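Local coordinates for glutathione S-transferase enzyme with thioredoxin-like domain (PDB 4MF7), which probably catalyses the conjugation of glutathione to electrophilic substrates, as a two-domain, dimeric member of the glutathione transferase family, at residues W35-Y46 with L65-D73; Y175-L186 with L209-G217. All coordinates share one frame; numbering follows the deposited sequence.

Contact 1: residues W35-Y46 with L65-D73; sequences WPAQHSDRIQLY and LPYEPHAID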
loop_
_atom_site.group_PDB
_atom_site.type_symbol
_atom_site.label_atom_id
_atom_site.label_comp_id
_atom_site.label_asym_id
_atom_site.label_seq_id
_atom_site.Cartn_x
_atom_site.Cartn_y
_atom_site.Cartn_z
ATOM N N TRP A 35 4.734 6.992 -25.805
ATOM C CA TRP A 35 4.516 5.545 -25.952
ATOM C C TRP A 35 3.163 5.311 -26.577
ATOM O O TRP A 35 2.189 5.069 -25.876
ATOM C CB TRP A 35 4.634 4.803 -24.596
ATOM C CG TRP A 35 6.015 4.863 -24.034
ATOM C CD1 TRP A 35 7.054 4.038 -24.332
ATOM C CD2 TRP A 35 6.515 5.815 -23.091
ATOM N NE1 TRP A 35 8.166 4.408 -23.636
ATOM C CE2 TRP A 35 7.868 5.508 -22.874
ATOM C CE3 TRP A 35 5.949 6.901 -22.412
ATOM C CZ2 TRP A 35 8.666 6.234 -21.996
ATOM C CZ3 TRP A 35 6.738 7.629 -21.553
ATOM C CH2 TRP A 35 8.081 7.282 -21.334
ATOM N N PRO A 36 3.090 5.393 -27.924
ATOM C CA PRO A 36 1.792 5.329 -28.600
ATOM C C PRO A 36 1.084 3.996 -28.404
ATOM O O PRO A 36 1.745 2.962 -28.278
ATOM C CB PRO A 36 2.151 5.549 -30.088
ATOM C CG PRO A 36 3.466 6.251 -30.064
ATOM C CD PRO A 36 4.185 5.705 -28.863
ATOM N N ALA A 37 -0.235 4.037 -28.377
ATOM C CA ALA A 37 -1.041 2.838 -28.273
ATOM C C ALA A 37 -1.283 2.265 -29.675
ATOM O O ALA A 37 -1.969 2.896 -30.477
ATOM C CB ALA A 37 -2.371 3.171 -27.617
ATOM N N GLN A 38 -0.705 1.102 -29.975
ATOM C CA GLN A 38 -0.993 0.371 -31.233
ATOM C C GLN A 38 -2.375 -0.277 -31.193
ATOM O O GLN A 38 -2.969 -0.499 -32.247
ATOM C CB GLN A 38 0.068 -0.715 -31.519
ATOM C CG GLN A 38 1.493 -0.223 -31.629
ATOM C CD GLN A 38 1.676 0.812 -32.728
ATOM O OE1 GLN A 38 1.097 0.697 -33.813
ATOM N NE2 GLN A 38 2.477 1.838 -32.450
ATOM N N HIS A 39 -2.862 -0.591 -29.977
ATOM C CA HIS A 39 -4.113 -1.243 -29.726
ATOM C C HIS A 39 -4.876 -0.492 -28.639
ATOM O O HIS A 39 -4.801 -0.823 -27.448
ATOM C CB HIS A 39 -3.900 -2.689 -29.311
ATOM C CG HIS A 39 -3.000 -3.436 -30.249
ATOM N ND1 HIS A 39 -3.374 -3.752 -31.540
ATOM C CD2 HIS A 39 -1.735 -3.890 -30.099
ATOM C CE1 HIS A 39 -2.375 -4.369 -32.144
ATOM N NE2 HIS A 39 -1.368 -4.465 -31.294
ATOM N N SER A 40 -5.626 0.521 -29.060
ATOM C CA SER A 40 -6.236 1.475 -28.124
ATOM C C SER A 40 -7.460 0.910 -27.389
ATOM O O SER A 40 -7.969 1.540 -26.461
ATOM C CB SER A 40 -6.589 2.771 -28.860
ATOM O OG SER A 40 -7.544 2.481 -29.857
ATOM N N ASP A 41 -7.906 -0.288 -27.762
ATOM C CA ASP A 41 -8.911 -1.006 -27.015
ATOM C C ASP A 41 -8.323 -1.932 -25.952
ATOM O O ASP A 41 -9.066 -2.635 -25.273
ATOM C CB ASP A 41 -9.822 -1.816 -27.946
ATOM C CG ASP A 41 -9.056 -2.742 -28.897
ATOM O OD1 ASP A 41 -7.818 -2.612 -29.095
ATOM O OD2 ASP A 41 -9.742 -3.590 -29.487
ATOM N N ARG A 42 -7.002 -1.933 -25.806
ATOM C CA ARG A 42 -6.337 -2.758 -24.786
ATOM C C ARG A 42 -5.801 -1.892 -23.638
ATOM O O ARG A 42 -5.417 -0.750 -23.852
ATOM C CB ARG A 42 -5.163 -3.550 -25.376
ATOM C CG ARG A 42 -5.553 -4.492 -26.509
ATOM C CD ARG A 42 -4.370 -5.309 -26.999
ATOM N NE ARG A 42 -4.710 -5.972 -28.259
ATOM C CZ ARG A 42 -3.853 -6.673 -28.988
ATOM N NH1 ARG A 42 -2.617 -6.819 -28.582
ATOM N NH2 ARG A 42 -4.231 -7.224 -30.119
ATOM N N ILE A 43 -5.754 -2.493 -22.445
ATOM C CA ILE A 43 -5.048 -1.889 -21.289
ATOM C C ILE A 43 -3.622 -1.570 -21.702
ATOM O O ILE A 43 -2.932 -2.435 -22.261
ATOM C CB ILE A 43 -5.075 -2.832 -20.078
ATOM C CG1 ILE A 43 -6.498 -2.905 -19.522
ATOM C CG2 ILE A 43 -4.135 -2.337 -18.971
ATOM C CD1 ILE A 43 -6.751 -4.108 -18.653
ATOM N N GLN A 44 -3.190 -0.327 -21.481
ATOM C CA GLN A 44 -1.844 0.059 -21.730
ATOM C C GLN A 44 -1.077 -0.098 -20.422
ATOM O O GLN A 44 -1.516 0.414 -19.384
ATOM C CB GLN A 44 -1.743 1.496 -22.215
ATOM C CG GLN A 44 -2.609 1.790 -23.431
ATOM C CD GLN A 44 -2.084 1.076 -24.677
ATOM O OE1 GLN A 44 -0.937 1.284 -25.089
ATOM N NE2 GLN A 44 -2.899 0.240 -25.254
ATOM N N LEU A 45 0.040 -0.812 -20.482
ATOM C CA LEU A 45 0.912 -1.031 -19.302
ATOM C C LEU A 45 2.235 -0.302 -19.516
ATOM O O LEU A 45 2.916 -0.525 -20.523
ATOM C CB LEU A 45 1.151 -2.530 -19.057
ATOM C CG LEU A 45 2.176 -2.869 -17.972
ATOM C CD1 LEU A 45 1.667 -2.432 -16.590
ATOM C CD2 LEU A 45 2.459 -4.357 -17.957
ATOM N N TYR A 46 2.589 0.590 -18.576
ATOM C CA TYR A 46 3.841 1.332 -18.638
ATOM C C TYR A 46 4.685 0.879 -17.479
ATOM O O TYR A 46 4.367 1.185 -16.334
ATOM C CB TYR A 46 3.594 2.840 -18.591
ATOM C CG TYR A 46 2.532 3.303 -19.558
ATOM C CD1 TYR A 46 2.848 3.602 -20.889
ATOM C CD2 TYR A 46 1.194 3.393 -19.168
ATOM C CE1 TYR A 46 1.861 3.972 -21.791
ATOM C CE2 TYR A 46 0.212 3.777 -20.068
ATOM C CZ TYR A 46 0.565 4.084 -21.380
ATOM O OH TYR A 46 -0.410 4.439 -22.292
ATOM N N LEU A 65 -6.626 -10.689 -19.458
ATOM C CA LEU A 65 -7.030 -9.423 -20.059
ATOM C C LEU A 65 -6.100 -9.044 -21.203
ATOM O O LEU A 65 -4.884 -9.126 -21.044
ATOM C CB LEU A 65 -7.038 -8.277 -19.030
ATOM C CG LEU A 65 -8.191 -8.251 -18.024
ATOM C CD1 LEU A 65 -7.854 -7.276 -16.890
ATOM C CD2 LEU A 65 -9.509 -7.890 -18.708
ATOM N N PRO A 66 -6.660 -8.569 -22.342
ATOM C CA PRO A 66 -5.778 -7.993 -23.342
ATOM C C PRO A 66 -5.041 -6.748 -22.843
ATOM O O PRO A 66 -5.626 -5.881 -22.187
ATOM C CB PRO A 66 -6.728 -7.643 -24.499
ATOM C CG PRO A 66 -7.903 -8.562 -24.299
ATOM C CD PRO A 66 -8.062 -8.592 -22.807
ATOM N N TYR A 67 -3.754 -6.666 -23.145
ATOM C CA TYR A 67 -2.963 -5.520 -22.740
ATOM C C TYR A 67 -1.787 -5.291 -23.653
ATOM O O TYR A 67 -1.370 -6.190 -24.386
ATOM C CB TYR A 67 -2.544 -5.681 -21.260
ATOM C CG TYR A 67 -1.404 -6.638 -20.990
ATOM C CD1 TYR A 67 -1.621 -8.005 -20.925
ATOM C CD2 TYR A 67 -0.119 -6.173 -20.767
ATOM C CE1 TYR A 67 -0.580 -8.890 -20.668
ATOM C CE2 TYR A 67 0.920 -7.031 -20.467
ATOM C CZ TYR A 67 0.698 -8.388 -20.428
ATOM O OH TYR A 67 1.741 -9.227 -20.149
ATOM N N GLU A 68 -1.301 -4.064 -23.640
ATOM C CA GLU A 68 -0.205 -3.605 -24.446
ATOM C C GLU A 68 0.907 -3.034 -23.594
ATOM O O GLU A 68 0.769 -1.920 -23.096
ATOM C CB GLU A 68 -0.700 -2.540 -25.430
ATOM C CG GLU A 68 0.357 -2.103 -26.439
ATOM C CD GLU A 68 -0.190 -1.121 -27.462
ATOM O OE1 GLU A 68 -1.439 -0.980 -27.577
ATOM O OE2 GLU A 68 0.633 -0.499 -28.151
ATOM N N PRO A 69 2.021 -3.793 -23.439
ATOM C CA PRO A 69 3.103 -3.324 -22.603
ATOM C C PRO A 69 4.073 -2.352 -23.273
ATOM O O PRO A 69 4.322 -2.436 -24.485
ATOM C CB PRO A 69 3.815 -4.621 -22.221
ATOM C CG PRO A 69 3.689 -5.454 -23.455
ATOM C CD PRO A 69 2.277 -5.169 -23.917
ATOM N N HIS A 70 4.592 -1.432 -22.479
ATOM C CA HIS A 70 5.565 -0.431 -22.898
ATOM C C HIS A 70 6.651 -0.353 -21.833
ATOM O O HIS A 70 6.377 -0.005 -20.692
ATOM C CB HIS A 70 4.936 0.949 -23.073
ATOM C CG HIS A 70 3.765 0.983 -24.009
ATOM N ND1 HIS A 70 3.899 1.122 -25.377
ATOM C CD2 HIS A 70 2.437 0.863 -23.773
ATOM C CE1 HIS A 70 2.700 1.117 -25.935
ATOM N NE2 HIS A 70 1.798 0.946 -24.986
ATOM N N ALA A 71 7.886 -0.657 -22.226
ATOM C CA ALA A 71 9.035 -0.518 -21.343
ATOM C C ALA A 71 9.369 0.952 -21.174
ATOM O O ALA A 71 9.449 1.695 -22.144
ATOM C CB ALA A 71 10.250 -1.268 -21.888
ATOM N N ILE A 72 9.560 1.361 -19.932
ATOM C CA ILE A 72 9.881 2.732 -19.592
ATOM C C ILE A 72 11.378 2.749 -19.268
ATOM O O ILE A 72 11.810 2.139 -18.299
ATOM C CB ILE A 72 9.017 3.199 -18.401
ATOM C CG1 ILE A 72 7.520 3.052 -18.738
ATOM C CG2 ILE A 72 9.333 4.632 -18.014
ATOM C CD1 ILE A 72 7.039 3.806 -19.949
ATOM N N ASP A 73 12.165 3.406 -20.116
ATOM C CA ASP A 73 13.637 3.366 -20.003
ATOM C C ASP A 73 14.128 4.358 -18.945
ATOM O O ASP A 73 14.253 5.559 -19.212
ATOM C CB ASP A 73 14.276 3.657 -21.376
ATOM C CG ASP A 73 15.768 3.308 -21.444
ATOM O OD1 ASP A 73 16.408 3.095 -20.389
ATOM O OD2 ASP A 73 16.302 3.263 -22.577
HETATM O O HOH W 1 11.209 4.390 -22.793
HETATM O O HOH W 2 -0.510 -6.015 -26.971
HETATM O O HOH W 3 -7.997 -4.907 -22.036
#
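Glu-68 OE1 is gripped by two donors that come from opposite faces of the carboxylate. The backbone N of His-39 meets OE1 at 2.8 Å on the syn side, 29° out of plane, while Gln-44 NE2 lies 3.0 Å from Glu-68 OE1, well above that plane. Glu-68 OE2 spends its syn lone pair on Gln-38 N at 2.8 Å, so three N-H groups fix the rotation of the carboxylate. With CG anti to the backbone N (chi1 -173°) and the chain extended beyond it, the carboxylate reaches the 38-39 backbone. The Gln-44 amide is held at both ends, because its OE1 takes a bond from His-70 NE2 at 2.8 Å, nearly in the imidazole plane, and NE2 also donates to Arg-42 O. Beneath these polar groups, strands 43-46 and 67-71 run parallel at 21°, the two parallel strands of the beta-alpha-beta unit that opens the thioredoxin-like domain; Leu-45 N to Glu-68 O, 2.9 Å, is one rung. Helix 53-63 makes the crossover and covers Ile-43, Leu-45 and Tyr-67. At the far end, Ile-72 CD1 sits over the six-membered ring of Trp-35, 3.6 Å from its centroid, and Trp-35 CB lies over a face of the His-70 imidazole.

Contact 2: residues Y175-L186 with L209-G217; sequences YVAESKRLLGVL and LGWVRNLIG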
loop_
_atom_site.group_PDB
_atom_site.type_symbol
_atom_site.label_atom_id
_atom_site.label_comp_id
_atom_site.label_asym_id
_atom_site.label_seq_id
_atom_site.Cartn_x
_atom_site.Cartn_y
_atom_site.Cartn_z
ATOM N N TYR A 175 20.299 -4.973 3.957
ATOM C CA TYR A 175 19.402 -5.577 2.964
ATOM C C TYR A 175 19.168 -7.068 3.266
ATOM O O TYR A 175 18.046 -7.578 3.147
ATOM C CB TYR A 175 19.967 -5.390 1.562
ATOM C CG TYR A 175 19.299 -6.214 0.476
ATOM C CD1 TYR A 175 18.190 -5.726 -0.220
ATOM C CD2 TYR A 175 19.795 -7.470 0.123
ATOM C CE1 TYR A 175 17.589 -6.471 -1.224
ATOM C CE2 TYR A 175 19.199 -8.223 -0.876
ATOM C CZ TYR A 175 18.102 -7.718 -1.549
ATOM O OH TYR A 175 17.521 -8.470 -2.544
ATOM N N VAL A 176 20.229 -7.744 3.680
ATOM C CA VAL A 176 20.158 -9.151 4.045
ATOM C C VAL A 176 19.345 -9.354 5.319
ATOM O O VAL A 176 18.492 -10.246 5.365
ATOM C CB VAL A 176 21.570 -9.766 4.160
ATOM C CG1 VAL A 176 21.546 -11.086 4.924
ATOM C CG2 VAL A 176 22.150 -9.952 2.759
ATOM N N ALA A 177 19.588 -8.530 6.347
ATOM C CA ALA A 177 18.799 -8.599 7.586
ATOM C C ALA A 177 17.305 -8.335 7.323
ATOM O O ALA A 177 16.444 -9.076 7.834
ATOM C CB ALA A 177 19.330 -7.629 8.637
ATOM N N GLU A 178 16.988 -7.358 6.490
ATOM C CA GLU A 178 15.581 -7.067 6.223
ATOM C C GLU A 178 14.928 -8.184 5.397
ATOM O O GLU A 178 13.814 -8.591 5.678
ATOM C CB GLU A 178 15.416 -5.696 5.552
ATOM C CG GLU A 178 13.965 -5.231 5.374
ATOM C CD GLU A 178 13.133 -5.169 6.667
ATOM O OE1 GLU A 178 11.899 -5.070 6.547
ATOM O OE2 GLU A 178 13.674 -5.214 7.795
ATOM N N SER A 179 15.645 -8.678 4.391
ATOM C CA SER A 179 15.186 -9.782 3.558
ATOM C C SER A 179 14.890 -11.028 4.389
ATOM O O SER A 179 13.871 -11.691 4.173
ATOM C CB SER A 179 16.250 -10.100 2.498
ATOM O OG SER A 179 16.383 -9.007 1.606
ATOM N N LYS A 180 15.767 -11.325 5.344
ATOM C CA LYS A 180 15.581 -12.458 6.250
ATOM C C LYS A 180 14.365 -12.268 7.136
ATOM O O LYS A 180 13.614 -13.208 7.365
ATOM C CB LYS A 180 16.823 -12.709 7.111
ATOM C CG LYS A 180 17.969 -13.356 6.323
ATOM C CD LYS A 180 19.104 -13.832 7.230
ATOM C CE LYS A 180 18.842 -15.243 7.734
ATOM N NZ LYS A 180 19.967 -15.767 8.554
ATOM N N ARG A 181 14.168 -11.053 7.635
ATOM C CA ARG A 181 13.032 -10.784 8.511
ATOM C C ARG A 181 11.721 -10.983 7.749
ATOM O O ARG A 181 10.807 -11.629 8.254
ATOM C CB ARG A 181 13.112 -9.367 9.094
ATOM C CG ARG A 181 12.118 -9.119 10.230
ATOM C CD ARG A 181 11.952 -7.635 10.558
ATOM N NE ARG A 181 11.324 -6.910 9.454
ATOM C CZ ARG A 181 10.026 -6.942 9.156
ATOM N NH1 ARG A 181 9.168 -7.653 9.890
ATOM N NH2 ARG A 181 9.582 -6.250 8.114
ATOM N N LEU A 182 11.648 -10.442 6.532
ATOM C CA LEU A 182 10.474 -10.594 5.665
ATOM C C LEU A 182 10.212 -12.038 5.262
ATOM O O LEU A 182 9.088 -12.530 5.309
ATOM C CB LEU A 182 10.629 -9.752 4.409
ATOM C CG LEU A 182 10.082 -8.324 4.270
ATOM C CD1 LEU A 182 9.653 -7.675 5.571
ATOM C CD2 LEU A 182 11.081 -7.455 3.520
ATOM N N LEU A 183 11.263 -12.737 4.848
ATOM C CA LEU A 183 11.116 -14.157 4.540
ATOM C C LEU A 183 10.589 -14.931 5.735
ATOM O O LEU A 183 9.858 -15.885 5.551
ATOM C CB LEU A 183 12.468 -14.745 4.112
ATOM C CG LEU A 183 12.944 -14.383 2.702
ATOM C CD1 LEU A 183 14.399 -14.828 2.532
ATOM C CD2 LEU A 183 12.079 -14.983 1.617
ATOM N N GLY A 184 11.000 -14.543 6.945
ATOM C CA GLY A 184 10.539 -15.220 8.181
ATOM C C GLY A 184 9.035 -15.059 8.416
ATOM O O GLY A 184 8.346 -16.014 8.784
ATOM N N VAL A 185 8.534 -13.860 8.154
ATOM C CA VAL A 185 7.102 -13.599 8.199
ATOM C C VAL A 185 6.356 -14.454 7.191
ATOM O O VAL A 185 5.381 -15.113 7.539
ATOM C CB VAL A 185 6.809 -12.100 7.985
ATOM C CG1 VAL A 185 5.308 -11.847 7.845
ATOM C CG2 VAL A 185 7.375 -11.313 9.158
ATOM N N LEU A 186 6.835 -14.474 5.952
ATOM C CA LEU A 186 6.205 -15.265 4.914
ATOM C C LEU A 186 6.255 -16.762 5.245
ATOM O O LEU A 186 5.291 -17.500 5.031
ATOM C CB LEU A 186 6.875 -14.983 3.562
ATOM C CG LEU A 186 6.147 -15.205 2.254
ATOM C CD1 LEU A 186 4.763 -14.581 2.223
ATOM C CD2 LEU A 186 7.011 -14.597 1.154
ATOM N N LEU A 209 5.358 -12.956 -5.188
ATOM C CA LEU A 209 6.199 -13.963 -5.863
ATOM C C LEU A 209 7.421 -13.348 -6.541
ATOM O O LEU A 209 8.528 -13.881 -6.431
ATOM C CB LEU A 209 5.394 -14.741 -6.889
ATOM C CG LEU A 209 4.531 -15.864 -6.348
ATOM C CD1 LEU A 209 3.519 -16.306 -7.407
ATOM C CD2 LEU A 209 5.393 -17.037 -5.896
ATOM N N GLY A 210 7.220 -12.256 -7.281
ATOM C CA GLY A 210 8.307 -11.640 -8.040
ATOM C C GLY A 210 9.411 -11.106 -7.149
ATOM O O GLY A 210 10.608 -11.218 -7.444
ATOM N N TRP A 211 9.011 -10.523 -6.040
ATOM C CA TRP A 211 9.961 -10.000 -5.070
ATOM C C TRP A 211 10.863 -11.100 -4.512
ATOM O O TRP A 211 12.082 -10.949 -4.465
ATOM C CB TRP A 211 9.269 -9.246 -3.931
ATOM C CG TRP A 211 10.155 -9.094 -2.704
ATOM C CD1 TRP A 211 11.238 -8.271 -2.563
ATOM C CD2 TRP A 211 10.033 -9.810 -1.466
ATOM N NE1 TRP A 211 11.794 -8.431 -1.313
ATOM C CE2 TRP A 211 11.076 -9.373 -0.624
ATOM C CE3 TRP A 211 9.146 -10.786 -0.995
ATOM C CZ2 TRP A 211 11.251 -9.873 0.665
ATOM C CZ3 TRP A 211 9.322 -11.282 0.286
ATOM C CH2 TRP A 211 10.366 -10.827 1.097
ATOM N N VAL A 212 10.271 -12.194 -4.057
ATOM C CA VAL A 212 11.067 -13.325 -3.572
ATOM C C VAL A 212 11.971 -13.902 -4.682
ATOM O O VAL A 212 13.164 -14.157 -4.459
ATOM C CB VAL A 212 10.186 -14.455 -3.003
ATOM C CG1 VAL A 212 11.067 -15.574 -2.464
ATOM C CG2 VAL A 212 9.268 -13.939 -1.900
ATOM N N ARG A 213 11.405 -14.120 -5.860
ATOM C CA ARG A 213 12.184 -14.579 -7.036
ATOM C C ARG A 213 13.431 -13.726 -7.278
ATOM O O ARG A 213 14.536 -14.246 -7.508
ATOM C CB ARG A 213 11.296 -14.654 -8.258
ATOM C CG ARG A 213 11.924 -15.371 -9.440
ATOM C CD ARG A 213 12.361 -14.371 -10.480
ATOM N NE ARG A 213 12.518 -14.989 -11.791
ATOM C CZ ARG A 213 12.689 -14.305 -12.914
ATOM N NH1 ARG A 213 12.708 -12.973 -12.891
ATOM N NH2 ARG A 213 12.829 -14.950 -14.067
ATOM N N ASN A 214 13.266 -12.418 -7.181
ATOM C CA ASN A 214 14.361 -11.479 -7.415
ATOM C C ASN A 214 15.369 -11.433 -6.263
ATOM O O ASN A 214 16.571 -11.231 -6.474
ATOM C CB ASN A 214 13.792 -10.081 -7.662
ATOM C CG ASN A 214 14.864 -9.070 -8.014
ATOM O OD1 ASN A 214 15.355 -9.042 -9.139
ATOM N ND2 ASN A 214 15.239 -8.241 -7.050
ATOM N N LEU A 215 14.868 -11.623 -5.048
ATOM C CA LEU A 215 15.681 -11.561 -3.822
ATOM C C LEU A 215 16.829 -12.565 -3.874
ATOM O O LEU A 215 17.921 -12.292 -3.387
ATOM C CB LEU A 215 14.802 -11.858 -2.610
ATOM C CG LEU A 215 15.248 -11.400 -1.238
ATOM C CD1 LEU A 215 14.959 -9.916 -1.085
ATOM C CD2 LEU A 215 14.486 -12.206 -0.200
ATOM N N ILE A 216 16.557 -13.708 -4.496
ATOM C CA ILE A 216 17.482 -14.818 -4.594
ATOM C C ILE A 216 17.974 -14.968 -6.034
ATOM O O ILE A 216 18.406 -16.057 -6.454
ATOM C CB ILE A 216 16.811 -16.139 -4.151
ATOM C CG1 ILE A 216 15.653 -16.515 -5.095
ATOM C CG2 ILE A 216 16.349 -16.036 -2.697
ATOM C CD1 ILE A 216 15.131 -17.926 -4.945
ATOM N N GLY A 217 17.898 -13.868 -6.779
ATOM C CA GLY A 217 18.188 -13.868 -8.199
ATOM C C GLY A 217 19.675 -13.943 -8.451
ATOM O O GLY A 217 20.105 -14.704 -9.314
#
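Trp-211 and Leu-215, one turn apart on helix 209-215, carry most of the contact with helix 175-186, and they approach it in different ways. The indole presents its benzo end: Trp-211 CH2 lies 3.5 Å from Leu-182 CB, the two side chains crossing obliquely, and Leu-186 CD2 comes to the ring edge 4.1 Å from Trp-211 CZ3. With CG anti to the backbone N (chi1 161°), the Trp-211 ring swings out toward the neighbouring helix. Leu-215 divides its two methyls. Leu-215 CD2 meets Leu-183 CD1 tip to tip at 3.8 Å, whereas Leu-215 CD1 enters the corner between Ser-179 OG, 3.2 Å away, and Tyr-175 OH, 3.3 Å away, with the tyrosine side chain sliding past in the opposite direction. Beside the indole, Val-212 CG2 reaches Leu-186 CD2 at 3.9 Å, again end to end. Cut back to an alanine, the Leu-215 position would probably leave a gap facing Leu-183 and Ser-179 and take from Tyr-175 OH its apolar neighbour. The axes stand 12.0 Å apart at 135°, so side-chain ends rather than backbones bridge two helices of the all-helical C-terminal domain of the transferase fold; helix 232-241 adds Val-233 against Leu-186 and Trp-236 against Val-212. Ser-179 OG turns back to its own helix, donating to Tyr-175 O at 2.7 Å, which satisfies the hydroxyl beside the leucine methyl. With no hydrogen bond or salt bridge between the segments, their association rests on apolar burial and the fit of side-chain shapes.

How the contacts relate
The two contacts belong to different domains of one chain: contact 1 lies in the N-terminal thioredoxin-like domain, contact 2 in the helical C-terminal domain. Their centres are 30 Å apart on opposite sides of the chain's centre, and the nearest atoms, about 14 Å apart, do not touch. Along the sequence contact 1 is complete before contact 2 begins. They also differ in chemistry, paired strands and a bonded carboxylate against apolar helix packing. Glutathione transferases generally bind glutathione on the thioredoxin-like domain, with the helical domain contributing to the site for the second substrate. Contact 2 lies nearer the dimer partner, whose Asn-90 packs on Arg-181 and Val-185.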